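Local atomic coordinates of ferulic acid esterase, AmCE1/Fae1A (Anaeromyces mucronatus, PDB entry 5CXX), a protein that probably hydrolyses feruloyl esters, releasing ferulic acid, on an alpha/beta-hydrolase scaffold that holds ferulic acid in its pocket here. Residues Thr78-Ile81 / Pro82-Leu86; Asn115-Tyr118 / Tyr119-Tyr122; Leu199-Glu202 / Asp203-Arg206. One frame throughout, in Å; residues are numbered along the deposited sequence.

Contact 1. Residues Thr78-Ile81 / Pro82-Leu86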
ATOM      1  N   THR A  78       0.160  -1.013  12.077  1.00 18.79           N
ATOM      2  CA  THR A  78       0.260  -1.997  10.994  1.00 19.37           C
ATOM      3  C   THR A  78      -0.022  -3.393  11.518  1.00 18.59           C
ATOM      4  O   THR A  78      -0.763  -4.190  10.898  1.00 19.85           O
ATOM      5  CB  THR A  78       1.671  -1.917  10.357  1.00 18.45           C
ATOM      6  OG1 THR A  78       1.809  -0.593   9.799  1.00 18.56           O
ATOM      7  CG2 THR A  78       1.913  -2.972   9.236  1.00 20.37           C
ATOM      8  N   LEU A  79       0.643  -3.731  12.625  1.00 18.52           N
ATOM      9  CA  LEU A  79       0.415  -5.051  13.244  1.00 18.58           C
ATOM     10  C   LEU A  79      -0.890  -5.125  14.011  1.00 22.74           C
ATOM     11  O   LEU A  79      -1.451  -6.224  14.133  1.00 22.22           O
ATOM     12  CB  LEU A  79       1.564  -5.390  14.229  1.00 20.18           C
ATOM     13  CG  LEU A  79       2.937  -5.539  13.595  1.00 22.10           C
ATOM     14  CD1 LEU A  79       4.006  -5.700  14.715  1.00 23.00           C
ATOM     15  CD2 LEU A  79       2.965  -6.734  12.610  1.00 25.62           C
ATOM     16  N   ALA A  80      -1.370  -4.019  14.575  1.00 19.43           N
ATOM     17  CA  ALA A  80      -2.540  -4.146  15.478  1.00 20.02           C
ATOM     18  C   ALA A  80      -3.865  -4.162  14.730  1.00 19.55           C
ATOM     19  O   ALA A  80      -4.784  -4.882  15.128  1.00 20.84           O
ATOM     20  CB  ALA A  80      -2.564  -3.011  16.510  1.00 20.85           C
ATOM     21  N   ILE A  81      -3.989  -3.355  13.687  1.00 18.09           N
ATOM     22  CA  ILE A  81      -5.302  -3.187  13.049  1.00 18.93           C
ATOM     23  C   ILE A  81      -5.904  -4.483  12.474  1.00 19.99           C
ATOM     24  O   ILE A  81      -7.084  -4.790  12.768  1.00 20.62           O
ATOM     25  CB  ILE A  81      -5.203  -2.084  11.944  1.00 19.76           C
ATOM     26  CG1 ILE A  81      -5.269  -0.694  12.626  1.00 20.44           C
ATOM     27  CG2 ILE A  81      -6.345  -2.245  10.887  1.00 19.06           C
ATOM     28  CD1 ILE A  81      -4.962   0.500  11.643  1.00 20.27           C
ATOM     29  N   PRO A  82      -5.117  -5.274  11.710  1.00 19.61           N
ATOM     30  CA  PRO A  82      -5.804  -6.466  11.140  1.00 22.15           C
ATOM     31  C   PRO A  82      -6.187  -7.476  12.213  1.00 20.97           C
ATOM     32  O   PRO A  82      -7.282  -8.059  12.116  1.00 21.20           O
ATOM     33  CB  PRO A  82      -4.761  -7.060  10.171  1.00 21.23           C
ATOM     34  CG  PRO A  82      -3.865  -5.852   9.806  1.00 21.77           C
ATOM     35  CD  PRO A  82      -3.768  -5.031  11.113  1.00 19.32           C
ATOM     36  N   THR A  83      -5.366  -7.651  13.252  1.00 21.16           N
ATOM     37  CA  THR A  83      -5.738  -8.549  14.371  1.00 22.12           C
ATOM     38  C   THR A  83      -6.939  -8.042  15.149  1.00 20.73           C
ATOM     39  O   THR A  83      -7.847  -8.783  15.484  1.00 23.79           O
ATOM     40  CB  THR A  83      -4.504  -8.734  15.304  1.00 22.05           C
ATOM     41  OG1 THR A  83      -3.577  -9.538  14.590  1.00 24.98           O
ATOM     42  CG2 THR A  83      -4.893  -9.429  16.642  1.00 24.33           C
ATOM     43  N   ASN A  84      -6.932  -6.749  15.441  1.00 21.57           N
ATOM     44  CA  ASN A  84      -8.007  -6.195  16.250  1.00 22.25           C
ATOM     45  C   ASN A  84      -9.321  -6.240  15.474  1.00 23.74           C
ATOM     46  O   ASN A  84     -10.373  -6.462  16.085  1.00 26.25           O
ATOM     47  CB  ASN A  84      -7.664  -4.763  16.689  1.00 21.86           C
ATOM     48  CG  ASN A  84      -6.611  -4.756  17.808  1.00 22.72           C
ATOM     49  OD1 ASN A  84      -6.504  -5.743  18.580  1.00 23.14           O
ATOM     50  ND2 ASN A  84      -5.869  -3.653  17.939  1.00 21.94           N
ATOM     51  N   LEU A  85      -9.258  -6.039  14.151  1.00 21.71           N
ATOM     52  CA  LEU A  85     -10.494  -6.207  13.344  1.00 21.28           C
ATOM     53  C   LEU A  85     -10.889  -7.668  13.272  1.00 25.46           C
ATOM     54  O   LEU A  85     -12.094  -8.002  13.343  1.00 27.02           O
ATOM     55  CB  LEU A  85     -10.311  -5.626  11.933  1.00 21.00           C
ATOM     56  CG  LEU A  85     -10.257  -4.100  11.844  1.00 23.15           C
ATOM     57  CD1 LEU A  85      -9.734  -3.624  10.447  1.00 22.06           C
ATOM     58  CD2 LEU A  85     -11.667  -3.505  12.172  1.00 24.01           C
ATOM     59  N   LEU A  86      -9.901  -8.552  13.118  1.00 23.73           N
ATOM     60  CA  LEU A  86     -10.211 -10.000  13.044  1.00 24.99           C
ATOM     61  C   LEU A  86     -10.978 -10.478  14.273  1.00 29.22           C
ATOM     62  O   LEU A  86     -11.927 -11.296  14.199  1.00 30.09           O
ATOM     63  CB  LEU A  86      -8.873 -10.780  12.868  1.00 23.74           C
ATOM     64  CG  LEU A  86      -9.026 -12.303  13.022  1.00 27.09           C
ATOM     65  CD1 LEU A  86      -9.894 -12.854  11.885  1.00 29.76           C
ATOM     66  CD2 LEU A  86      -7.588 -12.880  12.952  1.00 27.64           C
TER
HETATM   67  O   HOH W   1      -2.475  -8.199  12.539  1.00 21.58           O
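Pro82 faces the carbonyl of Thr78 from inside helix 77-87, a worked example of how a helix takes up a proline in its middle. Its nitrogen carries no hydrogen, and the ring stands where the donor for that carbonyl would be. From CB outward the ring climbs back along the preceding turn. CB lies 3.6 Å from Ile81 C, CG comes to 3.7 Å from Thr78 O, and CD, bonded to the proline nitrogen, closes to 3.1 Å from the same Thr78 O. CD presses tightly on Ile81 CB, at 3.4 Å. Thr78 O is thus buried without a polar partner, and the helix kinks at this point.

The i to i+4 bonds resume from Asn84. Asn84 N donates to Ala80 O over 2.9 Å, almost in line with the carbonyl (167° at the oxygen), and Leu85 N bonds Ile81 O at a tilt of 21° from the carbonyl plane. The side chains of Ile81 and Leu85 run side by side; Ile81 CG2, turned anti to its own nitrogen, meets Leu85 CD1 at 3.7 Å. Leu79 O, not reached by Thr83 N, is met by a water that also bonds Thr83 OG1, while the amide of Asn84 pairs with Tyr23, Thr16 and Tyr14.

Helix 77-87 is the crossover between the parallel strands 58-62 and 95-99, and Ile81, Pro82 and Leu85 pack against Phe262, Tyr263 and Ile266 of helix 255-266.

Contact 2. Residues Asn115-Tyr118 / Tyr119-Tyr122. With FER (3-(4-hydroxy-3-methoxyphenyl)-2-propenoic acid), chain D.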
ATOM      1  N   ASN A 115      14.051  14.014  -6.230  1.00 27.23           N
ATOM      2  CA  ASN A 115      14.422  14.222  -7.614  1.00 31.67           C
ATOM      3  C   ASN A 115      13.983  13.043  -8.445  1.00 28.00           C
ATOM      4  O   ASN A 115      13.810  11.903  -7.943  1.00 24.06           O
ATOM      5  CB  ASN A 115      15.913  14.515  -7.792  1.00 40.45           C
ATOM      6  CG  ASN A 115      16.795  13.318  -7.599  1.00 41.60           C
ATOM      7  OD1 ASN A 115      16.747  12.356  -8.362  1.00 42.23           O
ATOM      8  ND2 ASN A 115      17.696  13.412  -6.629  1.00 43.32           N
ATOM      9  N   PRO A 116      13.782  13.304  -9.723  1.00 25.10           N
ATOM     10  CA  PRO A 116      13.198  12.332 -10.622  1.00 25.20           C
ATOM     11  C   PRO A 116      13.999  11.070 -10.701  1.00 24.79           C
ATOM     12  O   PRO A 116      13.414  10.030 -10.909  1.00 23.99           O
ATOM     13  CB  PRO A 116      13.241  13.031 -11.962  1.00 27.73           C
ATOM     14  CG  PRO A 116      13.069  14.456 -11.559  1.00 30.43           C
ATOM     15  CD  PRO A 116      13.998  14.607 -10.418  1.00 29.66           C
ATOM     16  N   GLU A 117      15.323  11.171 -10.651  1.00 23.79           N
ATOM     17  CA  GLU A 117      16.089   9.940 -10.751  1.00 23.78           C
ATOM     18  C   GLU A 117      15.835   9.026  -9.585  1.00 23.10           C
ATOM     19  O   GLU A 117      15.743   7.821  -9.765  1.00 24.73           O
ATOM     20  CB  GLU A 117      17.599  10.268 -10.853  1.00 29.15           C
ATOM     21  CG  GLU A 117      18.434   9.008 -11.138  1.00 42.10           C
ATOM     22  CD  GLU A 117      18.100   8.343 -12.482  1.00 48.59           C
ATOM     23  OE1 GLU A 117      17.605   9.045 -13.402  1.00 46.69           O
ATOM     24  OE2 GLU A 117      18.365   7.131 -12.630  1.00 51.05           O
ATOM     25  N   TYR A 118      15.694   9.572  -8.380  1.00 22.50           N
ATOM     26  CA  TYR A 118      15.379   8.689  -7.243  1.00 20.81           C
ATOM     27  C   TYR A 118      13.956   8.073  -7.378  1.00 20.16           C
ATOM     28  O   TYR A 118      13.708   6.888  -7.089  1.00 19.38           O
ATOM     29  CB  TYR A 118      15.551   9.474  -5.896  1.00 20.74           C
ATOM     30  CG  TYR A 118      15.283   8.639  -4.656  1.00 20.58           C
ATOM     31  CD1 TYR A 118      16.114   7.546  -4.344  1.00 19.93           C
ATOM     32  CD2 TYR A 118      14.285   8.999  -3.754  1.00 20.04           C
ATOM     33  CE1 TYR A 118      15.854   6.782  -3.219  1.00 21.99           C
ATOM     34  CE2 TYR A 118      14.044   8.269  -2.609  1.00 23.31           C
ATOM     35  CZ  TYR A 118      14.836   7.145  -2.347  1.00 25.57           C
ATOM     36  OH  TYR A 118      14.546   6.388  -1.206  1.00 25.00           O
ATOM     37  N   TYR A 119      12.987   8.882  -7.865  1.00 19.17           N
ATOM     38  CA  TYR A 119      11.658   8.321  -8.042  1.00 17.99           C
ATOM     39  C   TYR A 119      11.601   7.116  -8.956  1.00 18.97           C
ATOM     40  O   TYR A 119      10.711   6.262  -8.752  1.00 19.01           O
ATOM     41  CB  TYR A 119      10.728   9.417  -8.608  1.00 18.89           C
ATOM     42  CG  TYR A 119      10.696  10.722  -7.846  1.00 18.58           C
ATOM     43  CD1 TYR A 119      10.965  10.816  -6.470  1.00 20.40           C
ATOM     44  CD2 TYR A 119      10.318  11.896  -8.512  1.00 19.60           C
ATOM     45  CE1 TYR A 119      10.929  12.032  -5.812  1.00 19.03           C
ATOM     46  CE2 TYR A 119      10.239  13.101  -7.823  1.00 21.31           C
ATOM     47  CZ  TYR A 119      10.544  13.158  -6.494  1.00 21.28           C
ATOM     48  OH  TYR A 119      10.516  14.380  -5.850  1.00 22.63           O
ATOM     49  N   LYS A 120      12.459   7.088  -9.987  1.00 19.98           N
ATOM     50  CA  LYS A 120      12.423   5.963 -10.955  1.00 21.50           C
ATOM     51  C   LYS A 120      12.529   4.593 -10.267  1.00 19.01           C
ATOM     52  O   LYS A 120      11.973   3.604 -10.738  1.00 19.39           O
ATOM     53  CB  LYS A 120      13.553   6.090 -11.973  1.00 23.53           C
ATOM     54  CG  LYS A 120      13.295   7.287 -12.943  1.00 34.52           C
ATOM     55  CD  LYS A 120      14.487   7.354 -13.897  1.00 37.17           C
ATOM     56  CE  LYS A 120      14.372   8.599 -14.819  1.00 47.73           C
ATOM     57  NZ  LYS A 120      15.629   8.732 -15.603  1.00 51.68           N
ATOM     58  N   GLY A 121      13.285   4.527  -9.165  1.00 20.52           N
ATOM     59  CA  GLY A 121      13.410   3.270  -8.426  1.00 18.64           C
ATOM     60  C   GLY A 121      12.124   2.798  -7.776  1.00 18.80           C
ATOM     61  O   GLY A 121      11.872   1.574  -7.709  1.00 18.57           O
ATOM     62  N   TYR A 122      11.271   3.734  -7.390  1.00 18.33           N
ATOM     63  CA  TYR A 122       9.958   3.385  -6.902  1.00 18.47           C
ATOM     64  C   TYR A 122       9.056   2.949  -8.059  1.00 18.54           C
ATOM     65  O   TYR A 122       8.248   2.004  -7.935  1.00 18.85           O
ATOM     66  CB  TYR A 122       9.292   4.608  -6.133  1.00 17.41           C
ATOM     67  CG  TYR A 122       9.974   4.809  -4.796  1.00 17.23           C
ATOM     68  CD1 TYR A 122      11.220   5.443  -4.717  1.00 19.11           C
ATOM     69  CD2 TYR A 122       9.333   4.345  -3.606  1.00 23.12           C
ATOM     70  CE1 TYR A 122      11.866   5.572  -3.447  1.00 22.50           C
ATOM     71  CE2 TYR A 122       9.974   4.502  -2.347  1.00 23.56           C
ATOM     72  CZ  TYR A 122      11.212   5.068  -2.306  1.00 26.32           C
ATOM     73  OH  TYR A 122      11.857   5.213  -1.064  1.00 27.80           O
TER
HETATM   74  C4  FER D 301       7.138  15.000  -4.299  1.00 19.73           C
HETATM   75  C5  FER D 301       6.859  15.293  -2.932  1.00 21.99           C
HETATM   76  C6  FER D 301       6.761  14.274  -2.031  1.00 21.00           C
HETATM   77  C3  FER D 301       7.217  13.653  -4.696  1.00 18.96           C
HETATM   78  C2  FER D 301       7.147  12.617  -3.803  1.00 18.19           C
HETATM   79  C1  FER D 301       6.898  12.917  -2.476  1.00 19.78           C
HETATM   80  C10 FER D 301       7.305  12.143  -6.428  1.00 21.00           C
HETATM   81  C7  FER D 301       6.844  11.788  -1.505  1.00 20.56           C
HETATM   82  C8  FER D 301       6.945  11.921  -0.171  1.00 18.94           C
HETATM   83  C9  FER D 301       6.869  10.664   0.693  1.00 21.10           C
HETATM   84  O1  FER D 301       6.741   9.498   0.201  1.00 19.87           O
HETATM   85  O2  FER D 301       6.973  10.799   1.940  1.00 24.99           O
HETATM   86  O4  FER D 301       7.256  15.933  -5.284  1.00 22.54           O
HETATM   87  O3  FER D 301       7.447  13.503  -6.032  1.00 20.39           O
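The ferulic acid pocket takes part of its wall from Tyr119, whose ring lies between the ligand and the backbone of Asn115 at the start of helix 116-123. The methoxy carbon C10 of ferulic acid sits over the centre of one ring face, 3.4 Å from Tyr119 CZ; under the opposite face, also near the centre, lies Asn115 O, 3.3 Å from Tyr119 CG. That oxygen also accepts the first helical bond, from Tyr119 N at 3.1 Å, in the carbonyl plane. Tyr119 OH is hydrogen-bonded to Ser193. With Tyr119 cut back to an alanine, the methoxy group would probably lose the surface it rests on, and Ser193 this partner.

One turn apart, the edge of Tyr122 points at the face of Tyr118, an offset edge-to-face pair with planes at 72° and Tyr122 CE1 3.5 Å from Tyr118 CZ. Tyr118 CG lies anti to the backbone N (chi1 -179°) and Tyr122 CG beside its own (chi1 -72°), which brings the rings together. Tyr122 OH donates to Tyr118 OH at 2.9 Å, and both hydroxyls have weak bonds to Met66 N. At the surface, Lys120 NZ reaches Glu117 OE1 on its syn side, a 3.0 Å salt bridge.

Asn115 OD1 accepts Tyr118 N at 3.0 Å, from above the amide plane. An Asn N-cap with proline as first helical residue here opens a helix lining the ferulic acid pocket.

Contact 3. Residues Leu199-Glu202 / Asp203-Arg206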
ATOM      1  N   LEU A 199       3.525   9.469 -14.815  1.00 21.53           N
ATOM      2  CA  LEU A 199       3.703   8.151 -15.363  1.00 21.38           C
ATOM      3  C   LEU A 199       2.763   7.850 -16.512  1.00 23.67           C
ATOM      4  O   LEU A 199       3.106   7.113 -17.440  1.00 23.79           O
ATOM      5  CB  LEU A 199       3.484   7.137 -14.250  1.00 20.25           C
ATOM      6  CG  LEU A 199       4.492   7.227 -13.074  1.00 24.33           C
ATOM      7  CD1 LEU A 199       4.113   6.319 -11.878  1.00 22.04           C
ATOM      8  CD2 LEU A 199       5.912   6.904 -13.515  1.00 23.93           C
ATOM      9  N   ILE A 200       1.561   8.423 -16.420  1.00 21.54           N
ATOM     10  CA  ILE A 200       0.508   8.215 -17.397  1.00 20.07           C
ATOM     11  C   ILE A 200      -0.221   9.548 -17.554  1.00 23.26           C
ATOM     12  O   ILE A 200      -0.092  10.416 -16.684  1.00 22.42           O
ATOM     13  CB  ILE A 200      -0.491   7.114 -16.971  1.00 22.15           C
ATOM     14  CG1 ILE A 200      -1.021   7.387 -15.573  1.00 23.02           C
ATOM     15  CG2 ILE A 200       0.271   5.739 -17.051  1.00 25.32           C
ATOM     16  CD1 ILE A 200      -2.078   6.361 -15.058  1.00 22.03           C
ATOM     17  N   SER A 201      -1.038   9.688 -18.595  1.00 21.66           N
ATOM     18  CA  SER A 201      -1.911  10.843 -18.658  1.00 24.06           C
ATOM     19  C   SER A 201      -3.119  10.672 -17.703  1.00 22.76           C
ATOM     20  O   SER A 201      -3.444   9.572 -17.268  1.00 21.79           O
ATOM     21  CB  SER A 201      -2.424  11.039 -20.075  1.00 25.63           C
ATOM     22  OG  SER A 201      -3.320   9.964 -20.406  1.00 27.61           O
ATOM     23  N   GLU A 202      -3.836  11.756 -17.438  1.00 22.76           N
ATOM     24  CA  GLU A 202      -5.040  11.637 -16.637  1.00 21.40           C
ATOM     25  C   GLU A 202      -6.072  10.669 -17.261  1.00 24.47           C
ATOM     26  O   GLU A 202      -6.631   9.849 -16.571  1.00 22.98           O
ATOM     27  CB  GLU A 202      -5.635  13.047 -16.458  1.00 24.79           C
ATOM     28  CG  GLU A 202      -4.709  13.910 -15.567  1.00 24.90           C
ATOM     29  CD  GLU A 202      -5.287  15.280 -15.252  1.00 31.07           C
ATOM     30  OE1 GLU A 202      -6.280  15.681 -15.918  1.00 31.41           O
ATOM     31  OE2 GLU A 202      -4.735  15.989 -14.373  1.00 28.25           O
ATOM     32  N   ASP A 203      -6.300  10.770 -18.577  1.00 24.26           N
ATOM     33  CA  ASP A 203      -7.288   9.876 -19.227  1.00 25.54           C
ATOM     34  C   ASP A 203      -6.888   8.421 -19.141  1.00 24.04           C
ATOM     35  O   ASP A 203      -7.758   7.536 -19.225  1.00 27.88           O
ATOM     36  CB  ASP A 203      -7.497  10.283 -20.699  1.00 27.95           C
ATOM     37  CG  ASP A 203      -8.427  11.438 -20.827  1.00 30.09           C
ATOM     38  OD1 ASP A 203      -9.190  11.745 -19.878  1.00 28.25           O
ATOM     39  OD2 ASP A 203      -8.411  12.068 -21.895  1.00 35.06           O
ATOM     40  N   GLU A 204      -5.592   8.157 -18.964  1.00 20.84           N
ATOM     41  CA  GLU A 204      -5.082   6.786 -18.853  1.00 21.06           C
ATOM     42  C   GLU A 204      -5.176   6.245 -17.441  1.00 23.12           C
ATOM     43  O   GLU A 204      -4.870   5.051 -17.228  1.00 24.28           O
ATOM     44  CB  GLU A 204      -3.630   6.716 -19.312  1.00 21.58           C
ATOM     45  CG  GLU A 204      -3.542   6.817 -20.835  1.00 23.07           C
ATOM     46  CD  GLU A 204      -2.156   7.277 -21.348  1.00 24.81           C
ATOM     47  OE1 GLU A 204      -1.196   7.422 -20.544  1.00 24.95           O
ATOM     48  OE2 GLU A 204      -2.085   7.509 -22.559  1.00 27.04           O
ATOM     49  N   PHE A 205      -5.582   7.082 -16.474  1.00 21.97           N
ATOM     50  CA  PHE A 205      -5.586   6.638 -15.052  1.00 21.88           C
ATOM     51  C   PHE A 205      -6.925   5.917 -14.824  1.00 20.37           C
ATOM     52  O   PHE A 205      -7.913   6.506 -14.339  1.00 22.81           O
ATOM     53  CB  PHE A 205      -5.401   7.841 -14.142  1.00 19.84           C
ATOM     54  CG  PHE A 205      -5.148   7.502 -12.691  1.00 20.27           C
ATOM     55  CD1 PHE A 205      -4.931   6.201 -12.264  1.00 19.67           C
ATOM     56  CD2 PHE A 205      -5.088   8.542 -11.788  1.00 21.85           C
ATOM     57  CE1 PHE A 205      -4.660   5.965 -10.888  1.00 21.31           C
ATOM     58  CE2 PHE A 205      -4.811   8.318 -10.423  1.00 23.36           C
ATOM     59  CZ  PHE A 205      -4.625   7.000  -9.987  1.00 20.50           C
ATOM     60  N   ARG A 206      -6.981   4.663 -15.256  1.00 23.09           N
ATOM     61  CA  ARG A 206      -8.211   3.852 -15.267  1.00 21.47           C
ATOM     62  C   ARG A 206      -7.784   2.380 -15.462  1.00 23.10           C
ATOM     63  O   ARG A 206      -6.621   2.091 -15.807  1.00 22.52           O
ATOM     64  CB  ARG A 206      -9.181   4.311 -16.373  1.00 23.50           C
ATOM     65  CG  ARG A 206      -8.582   4.166 -17.775  1.00 25.27           C
ATOM     66  CD  ARG A 206      -9.594   4.418 -18.872  1.00 28.26           C
ATOM     67  NE  ARG A 206     -10.152   5.747 -18.843  1.00 30.28           N
ATOM     68  CZ  ARG A 206     -11.456   5.999 -18.636  1.00 29.98           C
ATOM     69  NH1 ARG A 206     -12.300   4.996 -18.355  1.00 31.47           N
ATOM     70  NH2 ARG A 206     -11.898   7.240 -18.674  1.00 37.40           N
TER
HETATM   71  O   HOH W   2      -4.235  10.205 -22.956  1.00 33.57           O
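The side chain of Asp203 meets Ser201 only loosely, its CB 4.2 Å from Ser201 OG, while its carbonyl bonds forward within 203-206. Arg206 NE donates to Asp203 O at 3.0 Å, nearly head-on (166° at the oxygen) and in the guanidinium plane, which folds the arginine back over the turn.

Glu204 is tied to Ser201 in both directions. Its backbone N donates to Ser201 OG over 3.2 Å, with a weak second bond to Ser201 O, while its carboxylate returns to take Ser201 N: the distance to Glu204 OE1 is 3.0 Å and the bond almost straight, at 170°, though it arrives from above the carboxylate plane. The serine can accept because OG is placed between its own nitrogen and carbonyl carbon (chi1 69°), facing the amide of Glu204. A water at 2.7 Å from Ser201 OG makes a weak link to Glu204 OE2 as well.

Phe205 follows with its N bonded to Glu202 O at 3.0 Å. The side chain of Ile200 crosses it at about a right angle, and Ile200 CD1 rests 3.8 Å from Phe205 CB. From there the ring leads away between helices 157-168 and 228-238, meeting Tyr167 edge-to-face and touching Leu163, Ile235 and Leu236. Asn239 ND2 bonds both Glu202 O and Phe205 O.

Arg206 closes the walk: its N bonds weakly to Glu204 O across an inverse gamma turn centred on Phe205. The pairing of Ser201 and Glu204 has the reciprocal bonds of a capping box, here around a turn in the surface loop between strands 194-196 and 213-219.

In the fold
The three contacts follow one another along the chain without overlap. Contact 1 lies in the crossover helix 77-87 beside the central mixed sheet, on the other side of the chain's centre from contacts 2 and 3; its centre is about 32 Å from that of contact 2 and about 34 Å from that of contact 3. Contacts 2 and 3 are closer, with centres about 19 Å and nearest atoms about 7 Å apart, and both pack on helix 157-168. Contact 2 touches ferulic acid directly, whereas the side chain of Ile200 in contact 3 is about 13 Å from it. One thus belongs to the scaffold, one to the pocket and one to a neighbouring surface loop.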